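Local coordinates for protein predicted phosphatase, HAD family (Clostridium acetobutylicum, PDB 3MC1) that is a predicted phosphatase of the haloacid dehalogenase (HAD) superfamily, probably hydrolysing phosphate esters at a metal-binding site, its physiological substrate being unknown, at residues A[54-59]-A[64-69]. Sequence-based numbering, arbitrary orientation.
Sequences SFMEYY and ETATVA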
loop_
_atom_site.group_PDB
_atom_site.type_symbol
_atom_site.label_atom_id
_atom_site.label_comp_id
_atom_site.label_asym_id
_atom_site.label_seq_id
_atom_site.Cartn_x
_atom_site.Cartn_y
_atom_site.Cartn_z
ATOM N N SER A 54 1.547 8.438 10.796
ATOM C CA SER A 54 0.550 7.880 11.706
ATOM C C SER A 54 0.895 8.020 13.194
ATOM O O SER A 54 0.041 8.402 13.989
ATOM C CB SER A 54 0.296 6.406 11.367
ATOM O OG SER A 54 -0.298 6.263 10.078
ATOM N N PHE A 55 2.129 7.708 13.575
ATOM C CA PHE A 55 2.520 7.828 14.982
ATOM C C PHE A 55 2.445 9.290 15.430
ATOM O O PHE A 55 2.030 9.590 16.552
ATOM C CB PHE A 55 3.936 7.283 15.204
ATOM C CG PHE A 55 3.993 5.784 15.375
ATOM C CD1 PHE A 55 3.273 5.159 16.390
ATOM C CD2 PHE A 55 4.777 5.000 14.524
ATOM C CE1 PHE A 55 3.329 3.775 16.559
ATOM C CE2 PHE A 55 4.841 3.617 14.685
ATOM C CZ PHE A 55 4.116 3.001 15.704
HETATM N N MSE A 56 2.845 10.199 14.547
HETATM C CA MSE A 56 2.808 11.623 14.855
HETATM C C MSE A 56 1.378 12.145 14.954
HETATM O O MSE A 56 1.045 12.894 15.871
HETATM C CB MSE A 56 3.574 12.414 13.794
HETATM C CG MSE A 56 5.066 12.168 13.811
HETATM SE SE MSE A 56 5.991 13.225 12.499
HETATM C CE MSE A 56 5.998 14.921 13.441
ATOM N N GLU A 57 0.531 11.730 14.018
ATOM C CA GLU A 57 -0.860 12.169 13.986
ATOM C C GLU A 57 -1.738 11.576 15.083
ATOM O O GLU A 57 -2.493 12.295 15.732
ATOM C CB GLU A 57 -1.484 11.838 12.629
ATOM C CG GLU A 57 -2.841 12.486 12.394
ATOM C CD GLU A 57 -3.549 11.939 11.162
ATOM O OE1 GLU A 57 -2.869 11.695 10.137
ATOM O OE2 GLU A 57 -4.791 11.767 11.215
ATOM N N TYR A 58 -1.643 10.267 15.286
ATOM C CA TYR A 58 -2.465 9.580 16.282
ATOM C C TYR A 58 -1.921 9.562 17.709
ATOM O O TYR A 58 -2.657 9.253 18.654
ATOM C CB TYR A 58 -2.727 8.143 15.824
ATOM C CG TYR A 58 -3.382 8.056 14.465
ATOM C CD1 TYR A 58 -4.667 8.550 14.261
ATOM C CD2 TYR A 58 -2.701 7.522 13.373
ATOM C CE1 TYR A 58 -5.261 8.521 13.003
ATOM C CE2 TYR A 58 -3.284 7.488 12.108
ATOM C CZ TYR A 58 -4.565 7.993 11.931
ATOM O OH TYR A 58 -5.147 7.988 10.686
ATOM N N TYR A 59 -0.644 9.889 17.873
ATOM C CA TYR A 59 -0.043 9.883 19.201
ATOM C C TYR A 59 0.801 11.117 19.469
ATOM O O TYR A 59 1.566 11.165 20.428
ATOM C CB TYR A 59 0.772 8.598 19.388
ATOM C CG TYR A 59 -0.127 7.389 19.450
ATOM C CD1 TYR A 59 -0.792 7.060 20.630
ATOM C CD2 TYR A 59 -0.421 6.647 18.302
ATOM C CE1 TYR A 59 -1.734 6.035 20.668
ATOM C CE2 TYR A 59 -1.369 5.616 18.330
ATOM C CZ TYR A 59 -2.021 5.322 19.519
ATOM O OH TYR A 59 -2.988 4.341 19.560
ATOM N N GLU A 64 11.603 12.653 15.967
ATOM C CA GLU A 64 12.498 11.693 16.612
ATOM C C GLU A 64 11.803 10.589 17.414
ATOM O O GLU A 64 12.243 9.438 17.397
ATOM C CB GLU A 64 13.498 12.437 17.511
ATOM C CG GLU A 64 12.875 13.083 18.740
ATOM C CD GLU A 64 13.873 13.899 19.555
ATOM O OE1 GLU A 64 14.954 13.365 19.903
ATOM O OE2 GLU A 64 13.567 15.077 19.853
ATOM N N THR A 65 10.728 10.932 18.119
ATOM C CA THR A 65 10.005 9.941 18.912
ATOM C C THR A 65 9.274 8.948 18.010
ATOM O O THR A 65 9.181 7.757 18.323
ATOM C CB THR A 65 8.967 10.596 19.841
ATOM O OG1 THR A 65 9.610 11.571 20.670
ATOM C CG2 THR A 65 8.324 9.546 20.732
ATOM N N ALA A 66 8.750 9.446 16.894
ATOM C CA ALA A 66 8.042 8.596 15.947
ATOM C C ALA A 66 9.053 7.633 15.337
ATOM O O ALA A 66 8.737 6.478 15.045
ATOM C CB ALA A 66 7.388 9.445 14.858
ATOM N N THR A 67 10.276 8.114 15.160
ATOM C CA THR A 67 11.334 7.293 14.594
ATOM C C THR A 67 11.689 6.145 15.530
ATOM O O THR A 67 12.012 5.043 15.083
ATOM C CB THR A 67 12.586 8.129 14.318
ATOM O OG1 THR A 67 12.274 9.131 13.345
ATOM C CG2 THR A 67 13.706 7.251 13.789
ATOM N N VAL A 68 11.624 6.409 16.832
ATOM C CA VAL A 68 11.929 5.383 17.825
ATOM C C VAL A 68 10.821 4.348 17.776
ATOM O O VAL A 68 11.080 3.139 17.798
ATOM C CB VAL A 68 12.001 5.978 19.254
ATOM C CG1 VAL A 68 12.103 4.852 20.284
ATOM C CG2 VAL A 68 13.202 6.901 19.369
ATOM N N ALA A 69 9.587 4.844 17.706
ATOM C CA ALA A 69 8.406 4.000 17.637
ATOM C C ALA A 69 8.445 3.107 16.395
ATOM O O ALA A 69 8.026 1.948 16.440
ATOM C CB ALA A 69 7.156 4.867 17.616
#
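F55 meets A66 and A69 between two consecutive helices of the helical cap of this HAD-type fold, inserted after the first strand of the core sheet. A short connection joins helices 51-59 and 63-81; the axes of segments 54-59 and 64-69 on them run at 112° to each other, 9.2 Å apart at closest approach. The bumps here are small: two alanine methyls, one helical turn apart, on helix 63-81. A69 CB sits almost squarely over the middle of the F55 ring, a CH-pi contact 3.8 Å from the centroid and 5° off the normal. The F55 ring is thus a flat plate, the methyl resting about equally far from all six carbons. CG of F55 stands anti to its own carbonyl carbon (chi1 -83°), carrying the ring out toward helix 63-81. A66 CB drops into the notch between neighbouring side chains, with F55 CB at 4.1 Å on one flank and the selenomethionine M56 on the other. Elsewhere F55 packs on V26, S29 and L30 of helix 19-31 and meets F46 edge-to-face, tying three helices together. No hydrogen bond crosses the contact; the tightest touch is M56 CG against A66 CB, 3.7 Å.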